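Protein PTHB1 (Homo sapiens, PDB 4YD8) serves as a subunit of the BBSome, a coat complex thought to sort specific membrane proteins to the primary cilium and required for ciliogenesis. Local coordinates at residues H317-D321 with V322-W326; C274-D277 with N278-R282; V46-F49 with M50-R54. One frame throughout, in Å; residues are numbered along the deposited sequence. Where two conformers were deposited one is given.

Contact 1. Residues H317-D321 with V322-W326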
loop_
_atom_site.group_PDB
_atom_site.type_symbol
_atom_site.label_atom_id
_atom_site.label_comp_id
_atom_site.label_asym_id
_atom_site.label_seq_id
_atom_site.Cartn_x
_atom_site.Cartn_y
_atom_site.Cartn_z
ATOM N N HIS A 317 1.860 -15.307 7.582
ATOM C CA HIS A 317 0.700 -16.199 7.590
ATOM C C HIS A 317 -0.278 -15.870 6.482
ATOM O O HIS A 317 -0.416 -14.719 6.107
ATOM C CB HIS A 317 -0.043 -16.121 8.923
ATOM C CG HIS A 317 0.763 -16.584 10.091
ATOM N ND1 HIS A 317 1.080 -15.759 11.148
ATOM C CD2 HIS A 317 1.331 -17.780 10.364
ATOM C CE1 HIS A 317 1.798 -16.430 12.027
ATOM N NE2 HIS A 317 1.965 -17.662 11.576
ATOM N N ILE A 318 -0.954 -16.890 5.967
ATOM C CA ILE A 318 -2.074 -16.679 5.062
ATOM C C ILE A 318 -3.334 -17.251 5.664
ATOM O O ILE A 318 -3.372 -18.421 6.002
ATOM C CB ILE A 318 -1.863 -17.337 3.693
ATOM C CG1 ILE A 318 -0.813 -16.582 2.898
ATOM C CG2 ILE A 318 -3.168 -17.331 2.908
ATOM C CD1 ILE A 318 -0.491 -17.261 1.548
ATOM N N TYR A 319 -4.342 -16.398 5.814
ATOM C CA TYR A 319 -5.670 -16.792 6.273
ATOM C C TYR A 319 -6.665 -16.785 5.125
ATOM O O TYR A 319 -6.661 -15.875 4.307
ATOM C CB TYR A 319 -6.156 -15.825 7.375
ATOM C CG TYR A 319 -5.281 -15.879 8.586
ATOM C CD1 TYR A 319 -4.159 -15.062 8.697
ATOM C CD2 TYR A 319 -5.557 -16.765 9.618
ATOM C CE1 TYR A 319 -3.344 -15.123 9.816
ATOM C CE2 TYR A 319 -4.748 -16.833 10.733
ATOM C CZ TYR A 319 -3.647 -16.007 10.828
ATOM O OH TYR A 319 -2.842 -16.078 11.937
ATOM N N GLN A 320 -7.502 -17.812 5.062
ATOM C CA GLN A 320 -8.720 -17.743 4.277
ATOM C C GLN A 320 -9.840 -17.437 5.256
ATOM O O GLN A 320 -10.158 -18.269 6.108
ATOM C CB GLN A 320 -8.995 -19.052 3.529
ATOM C CG GLN A 320 -10.224 -18.961 2.621
ATOM C CD GLN A 320 -10.427 -20.217 1.777
ATOM O OE1 GLN A 320 -9.877 -21.272 2.075
ATOM N NE2 GLN A 320 -11.209 -20.098 0.717
ATOM N N ASP A 321 -10.416 -16.244 5.133
ATOM C CA ASP A 321 -11.329 -15.686 6.136
ATOM C C ASP A 321 -10.573 -15.655 7.468
ATOM O O ASP A 321 -9.593 -14.922 7.570
ATOM C CB ASP A 321 -12.646 -16.481 6.192
ATOM C CG ASP A 321 -13.439 -16.374 4.893
ATOM O OD1 ASP A 321 -13.232 -15.377 4.155
ATOM O OD2 ASP A 321 -14.262 -17.278 4.606
ATOM N N VAL A 322 -10.964 -16.451 8.464
ATOM C CA VAL A 322 -10.209 -16.461 9.721
ATOM C C VAL A 322 -9.392 -17.743 9.909
ATOM O O VAL A 322 -8.820 -17.979 10.974
ATOM C CB VAL A 322 -11.145 -16.270 10.970
ATOM C CG1 VAL A 322 -12.093 -15.088 10.755
ATOM C CG2 VAL A 322 -11.944 -17.541 11.267
ATOM N N THR A 323 -9.315 -18.569 8.872
ATOM C CA THR A 323 -8.698 -19.881 9.020
ATOM C C THR A 323 -7.261 -19.866 8.491
ATOM O O THR A 323 -7.032 -19.538 7.340
ATOM C CB THR A 323 -9.510 -20.954 8.286
ATOM O OG1 THR A 323 -10.829 -21.021 8.853
ATOM C CG2 THR A 323 -8.837 -22.338 8.412
ATOM N N LEU A 324 -6.292 -20.209 9.332
ATOM C CA LEU A 324 -4.900 -20.264 8.876
ATOM C C LEU A 324 -4.702 -21.374 7.840
ATOM O O LEU A 324 -5.111 -22.513 8.054
ATOM C CB LEU A 324 -3.952 -20.480 10.053
ATOM C CG LEU A 324 -2.475 -20.532 9.657
ATOM C CD1 LEU A 324 -2.039 -19.139 9.198
ATOM C CD2 LEU A 324 -1.631 -21.023 10.818
ATOM N N LYS A 325 -4.073 -21.035 6.718
ATOM C CA LYS A 325 -3.913 -21.990 5.616
ATOM C C LYS A 325 -2.450 -22.308 5.314
ATOM O O LYS A 325 -2.141 -23.344 4.720
ATOM C CB LYS A 325 -4.582 -21.442 4.347
ATOM C CG LYS A 325 -6.095 -21.396 4.403
ATOM C CD LYS A 325 -6.677 -22.802 4.484
ATOM C CE LYS A 325 -8.200 -22.771 4.527
ATOM N NZ LYS A 325 -8.770 -24.151 4.680
ATOM N N TRP A 326 -1.554 -21.413 5.709
ATOM C CA TRP A 326 -0.156 -21.490 5.285
ATOM C C TRP A 326 0.696 -20.586 6.137
ATOM O O TRP A 326 0.236 -19.527 6.556
ATOM C CB TRP A 326 -0.051 -21.086 3.823
ATOM C CG TRP A 326 1.306 -21.078 3.187
ATOM C CD1 TRP A 326 1.978 -22.148 2.663
ATOM C CD2 TRP A 326 2.116 -19.925 2.915
ATOM N NE1 TRP A 326 3.167 -21.732 2.111
ATOM C CE2 TRP A 326 3.271 -20.376 2.247
ATOM C CE3 TRP A 326 1.990 -18.564 3.197
ATOM C CZ2 TRP A 326 4.274 -19.502 1.829
ATOM C CZ3 TRP A 326 2.993 -17.701 2.790
ATOM C CH2 TRP A 326 4.126 -18.177 2.122
#
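A two-residue beta hairpin with a type II' turn joins strands 315-320 and 323-329 in a blade of the N-terminal seven-bladed beta-propeller, and a classic beta bulge deforms it where I318 faces both K325 and W326. D321 and V322 sit at the corners of the turn, whose ends Q320 and T323 bond to each other twice, Q320 N to T323 O and T323 N to Q320 O, each at 2.9 Å. At the bulge K325 N reaches I318 O at 2.8 Å, while I318 N bonds to W326 O at 3.0 Å. Here too I318 lays its extended end against the six-membered part of the indole, with CD1 3.3 Å from W326 CE3; the CD1 approach is oblique to the ring. On the other side of the hairpin Y319 and L324 pair. With CG anti to the backbone N (chi1 -179°), L324 sends CD1 over one face of the Y319 ring in a CH-pi contact, 4.0 Å from the centroid and 19° off the normal. The same methyl also touches H317 CB. A serine in place of Y319 would probably strip L324 CD1 of its aromatic platform and open a gap beside the leucine, leaving H317 CB as its remaining side-chain neighbour across the hairpin. Q320 stretches its chain across K325, its amide nitrogen bonded to T304 OG1, and D321 OD1 accepts from the backbone N of I305, tying the turn to the segment leading into strand 306-311. The amide oxygen of Q320 meets the lysine at a carbon, OE1 lying 3.3 Å from K325 CE.

Contact 2. Residues C274-D277 with N278-R282; sequences CLKD and NGQIR
The guanidinium of R282, in one of its two conformers, carries K276 CG over one face, 3.5 Å above its plane and offset toward the rim, and has C274 SG at its edge, in plane. R282 NH1 gives C274 SG a weak hydrogen bond of 3.4 Å. The R282 and K276 chains cross at about a right angle, and the lysine meets the flat group with a methylene, its ammonium farther off. R282 NH2 bonds to S262 O and weakly to a water that also accepts from D277 N. The N278 amide closes a ring with Q280: N278 OD1 takes the backbone Q280 N at 3.1 Å, an Asx turn, and N278 ND2 donates to Q280 OE1 at 2.9 Å, the acceptor lying near the N278 amide plane. The N278 chi1 of 69° puts the amide between its backbone N and carbonyl carbon, turned back over K276, whose CB is 3.3 Å from N278 OD1. K276 lies alongside Q280, its CE near Q280 OE1. The backbone makes a type I turn from K276 to G279, with G279 N bonded to K276 O; the left-handed G279 would jam a CB against the preceding carbonyl. R282 N to C274 O (2.7 Å) and K276 N to Q280 O (2.8 Å) hold the arms together, a 3:5 hairpin with a G1 bulge. The loop links strands 271-275 and 281-286 of one propeller blade: C274 packs on S263 and F265 of strand 263-268, whereas L275 and, in one conformer, I281 rest on L243 of strand 241-244, an edge strand of the preceding blade.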
loop_
_atom_site.group_PDB
_atom_site.type_symbol
_atom_site.label_atom_id
_atom_site.label_comp_id
_atom_site.label_asym_id
_atom_site.label_seq_id
_atom_site.Cartn_x
_atom_site.Cartn_y
_atom_site.Cartn_z
ATOM N N CYS A 274 -12.873 -7.812 9.294
ATOM C CA CYS A 274 -13.440 -7.588 7.974
ATOM C C CYS A 274 -14.799 -6.924 8.147
ATOM O O CYS A 274 -15.708 -7.527 8.713
ATOM C CB CYS A 274 -13.573 -8.907 7.203
ATOM S SG CYS A 274 -14.421 -8.703 5.618
ATOM N N LEU A 275 -14.930 -5.674 7.687
ATOM C CA LEU A 275 -16.186 -4.925 7.819
ATOM C C LEU A 275 -16.967 -4.868 6.520
ATOM O O LEU A 275 -16.376 -4.824 5.428
ATOM C CB LEU A 275 -15.907 -3.489 8.283
ATOM C CG LEU A 275 -14.931 -3.312 9.441
ATOM C CD1 LEU A 275 -14.863 -1.825 9.827
ATOM C CD2 LEU A 275 -15.324 -4.166 10.650
ATOM N N LYS A 276 -18.294 -4.876 6.636
ATOM C CA LYS A 276 -19.160 -4.520 5.509
ATOM C C LYS A 276 -18.983 -3.039 5.229
ATOM O O LYS A 276 -18.523 -2.305 6.106
ATOM C CB LYS A 276 -20.631 -4.830 5.806
ATOM C CG LYS A 276 -20.948 -6.315 5.825
ATOM C CD LYS A 276 -22.310 -6.595 6.435
ATOM C CE LYS A 276 -23.402 -5.778 5.771
ATOM N NZ LYS A 276 -23.346 -5.873 4.287
ATOM N N ASP A 277 -19.342 -2.619 4.012
ATOM C CA ASP A 277 -19.252 -1.222 3.578
ATOM C C ASP A 277 -19.965 -0.264 4.510
ATOM O O ASP A 277 -19.585 0.899 4.611
ATOM C CB ASP A 277 -19.849 -1.052 2.175
ATOM C CG ASP A 277 -18.995 -1.673 1.107
ATOM O OD1 ASP A 277 -18.115 -2.489 1.455
ATOM O OD2 ASP A 277 -19.207 -1.353 -0.076
ATOM N N ASN A 278 -21.021 -0.753 5.154
ATOM C CA ASN A 278 -21.883 0.083 5.982
ATOM C C ASN A 278 -21.381 0.135 7.420
ATOM O O ASN A 278 -22.022 0.719 8.308
ATOM C CB ASN A 278 -23.324 -0.433 5.932
ATOM C CG ASN A 278 -23.499 -1.771 6.645
ATOM O OD1 ASN A 278 -22.524 -2.417 7.045
ATOM N ND2 ASN A 278 -24.749 -2.191 6.806
ATOM N N GLY A 279 -20.251 -0.523 7.654
ATOM C CA GLY A 279 -19.597 -0.446 8.941
ATOM C C GLY A 279 -19.884 -1.578 9.908
ATOM O O GLY A 279 -19.349 -1.586 11.008
ATOM N N GLN A 280 -20.712 -2.541 9.518
ATOM C CA GLN A 280 -20.984 -3.666 10.414
ATOM C C GLN A 280 -19.864 -4.674 10.283
ATOM O O GLN A 280 -19.305 -4.852 9.215
ATOM C CB GLN A 280 -22.317 -4.350 10.103
ATOM C CG GLN A 280 -23.553 -3.483 10.212
ATOM C CD GLN A 280 -24.796 -4.235 9.755
ATOM O OE1 GLN A 280 -24.998 -4.466 8.557
ATOM N NE2 GLN A 280 -25.622 -4.638 10.710
ATOM N N ILE A 281 -19.526 -5.341 11.365
ATOM C CA ILE A 281 -18.510 -6.372 11.266
ATOM C C ILE A 281 -19.040 -7.558 10.474
ATOM O O ILE A 281 -20.138 -8.047 10.730
ATOM C CB ILE A 281 -18.043 -6.849 12.644
ATOM C CG1 ILE A 281 -17.467 -5.679 13.440
ATOM C CG2 ILE A 281 -16.985 -7.898 12.471
ATOM C CD1 ILE A 281 -17.186 -6.031 14.892
ATOM N N ARG A 282 -18.262 -7.995 9.479
ATOM C CA ARG A 282 -18.598 -9.201 8.734
ATOM C C ARG A 282 -17.951 -10.410 9.426
ATOM O O ARG A 282 -18.608 -11.421 9.672
ATOM C CB ARG A 282 -18.144 -9.088 7.271
ATOM C CG ARG A 282 -18.664 -10.211 6.361
ATOM C CD ARG A 282 -18.114 -10.100 4.930
ATOM N NE ARG A 282 -18.855 -9.161 4.084
ATOM C CZ ARG A 282 -18.347 -8.035 3.593
ATOM N NH1 ARG A 282 -17.101 -7.695 3.870
ATOM N NH2 ARG A 282 -19.084 -7.246 2.826
HETATM O O HOH W 1 -22.763 -2.784 3.306
HETATM O O HOH W 2 -19.602 -4.743 2.122
#

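Contact 3. Residues V46-F49 with M50-R54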
loop_
_atom_site.group_PDB
_atom_site.type_symbol
_atom_site.label_atom_id
_atom_site.label_comp_id
_atom_site.label_asym_id
_atom_site.label_seq_id
_atom_site.Cartn_x
_atom_site.Cartn_y
_atom_site.Cartn_z
ATOM N N VAL A 46 10.285 1.371 -4.214
ATOM C CA VAL A 46 10.524 1.571 -2.792
ATOM C C VAL A 46 11.128 2.942 -2.526
ATOM O O VAL A 46 12.127 3.316 -3.149
ATOM C CB VAL A 46 11.472 0.496 -2.193
ATOM C CG1 VAL A 46 11.645 0.731 -0.685
ATOM C CG2 VAL A 46 10.925 -0.903 -2.417
ATOM N N GLY A 47 10.519 3.688 -1.603
ATOM C CA GLY A 47 11.101 4.947 -1.155
ATOM C C GLY A 47 11.623 4.780 0.262
ATOM O O GLY A 47 11.087 3.978 1.023
ATOM N N SER A 48 12.687 5.496 0.619
ATOM C CA SER A 48 13.222 5.371 1.971
ATOM C C SER A 48 13.177 6.694 2.731
ATOM O O SER A 48 13.065 7.768 2.131
ATOM C CB SER A 48 14.659 4.830 1.947
ATOM O OG SER A 48 15.626 5.830 1.724
ATOM N N PHE A 49 13.272 6.611 4.052
ATOM C CA PHE A 49 13.272 7.827 4.868
ATOM C C PHE A 49 14.622 8.550 4.694
ATOM O O PHE A 49 14.801 9.647 5.198
ATOM C CB PHE A 49 13.039 7.517 6.348
ATOM C CG PHE A 49 11.724 6.869 6.663
ATOM C CD1 PHE A 49 10.675 6.889 5.761
ATOM C CD2 PHE A 49 11.546 6.230 7.890
ATOM C CE1 PHE A 49 9.469 6.296 6.073
ATOM C CE2 PHE A 49 10.351 5.634 8.209
ATOM C CZ PHE A 49 9.310 5.667 7.302
HETATM N N MSE A 50 15.566 7.927 4.015
HETATM C CA MSE A 50 16.814 8.538 3.672
HETATM C C MSE A 50 16.752 9.238 2.326
HETATM O O MSE A 50 17.750 9.721 1.844
HETATM C CB MSE A 50 17.918 7.522 3.672
HETATM C CG MSE A 50 18.498 7.147 5.043
HETATM SE SE MSE A 50 17.204 6.789 6.454
HETATM C CE MSE A 50 18.388 6.500 8.003
ATOM N N GLY A 51 15.595 9.292 1.706
ATOM C CA GLY A 51 15.369 10.154 0.552
ATOM C C GLY A 51 15.552 9.494 -0.803
ATOM O O GLY A 51 15.311 10.121 -1.828
ATOM N N TYR A 52 15.970 8.231 -0.818
ATOM C CA TYR A 52 16.132 7.495 -2.081
ATOM C C TYR A 52 14.849 6.848 -2.601
ATOM O O TYR A 52 14.099 6.238 -1.850
ATOM C CB TYR A 52 17.199 6.400 -1.932
ATOM C CG TYR A 52 18.595 6.962 -1.846
ATOM C CD1 TYR A 52 19.317 7.257 -2.997
ATOM C CD2 TYR A 52 19.187 7.218 -0.612
ATOM C CE1 TYR A 52 20.599 7.793 -2.922
ATOM C CE2 TYR A 52 20.462 7.751 -0.527
ATOM C CZ TYR A 52 21.161 8.036 -1.685
ATOM O OH TYR A 52 22.431 8.556 -1.601
ATOM N N LEU A 53 14.627 6.975 -3.906
ATOM C CA LEU A 53 13.556 6.273 -4.602
ATOM C C LEU A 53 14.198 5.235 -5.520
ATOM O O LEU A 53 15.075 5.574 -6.318
ATOM C CB LEU A 53 12.685 7.260 -5.403
ATOM C CG LEU A 53 11.342 6.817 -6.025
ATOM C CD1 LEU A 53 11.501 5.836 -7.189
ATOM C CD2 LEU A 53 10.426 6.217 -4.981
ATOM N N ARG A 54 13.770 3.982 -5.406
ATOM C CA ARG A 54 14.334 2.907 -6.226
ATOM C C ARG A 54 13.226 2.135 -6.939
ATOM O O ARG A 54 12.171 1.897 -6.371
ATOM C CB ARG A 54 15.180 1.950 -5.361
ATOM C CG ARG A 54 16.397 2.633 -4.723
ATOM C CD ARG A 54 17.111 1.739 -3.702
ATOM N NE ARG A 54 18.310 2.386 -3.164
ATOM C CZ ARG A 54 18.397 2.925 -1.948
ATOM N NH1 ARG A 54 17.351 2.916 -1.132
ATOM N NH2 ARG A 54 19.531 3.484 -1.546
HETATM O O HOH W 3 14.483 3.418 -1.727
#
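Backbone bonds do most of the joining between V46-F49 and M50-R54. V46 and R54 form a hydrogen-bonded antiparallel pair, V46 N to R54 O and R54 N to V46 O, both 2.9 Å. Nearer the turn S48 N bonds to Y52 O, and G51 N closes a type I turn on S48 O at 3.0 Å. A CB on G51 would meet the carbonyl of M50, given its positive phi of 95°. Among side-chain bonds, S48 OG stands between its backbone N and carbonyl carbon (chi1 83°), which folds it over the turn to accept weakly from the backbone N of M50, a selenomethionine, at 3.1 Å. The same hydroxyl is also hydrogen-bonded to E22, fastening the turn to a loop earlier in the chain. One water gathers three groups: it donates to V46 O and to Y52 O and accepts from R54 NH1 at 3.0 Å, so two carbonyls already used in the sheet gain a second partner. R54, extended from CG to NE, brings its guanidinium back beside the turn, where Y52 CB lies 3.4 Å above its plane, offset toward the rim. Salt bridges from R54 NH2 to E22 and from NE to E75 would offset its charge in this buried place. Apolar contacts are fewer. L53 CD2 leans over the glycine of the facing strand, 4.1 Å from G47 CA, and M50 SE lies against F49. Altogether this is a 3:5 hairpin with a G1 bulge between strands 43-47 and 52-56, the two middle strands of a four-stranded antiparallel blade of the beta-propeller.

From the N terminus, contact 3 comes first, closing the hairpin of strands 43-47 and 52-56; contact 2 then closes the turn between 271-275 and 281-286, and contact 1 the one between 315-320 and 323-329. The three follow in series, none nested in or crossing another. Contacts 1 and 2 belong to successive blades, their centres about 19 Å and nearest atoms about 7 Å apart; D321 and V322 touch F283 of strand 281-286, which leads out of contact 2. Contact 3 lies across the propeller, its centre about 32 Å from that of contact 1 and about 35 Å from that of contact 2. In the sheet of contact 1, strand 323-329 pairs with the N-terminal strand 8-17.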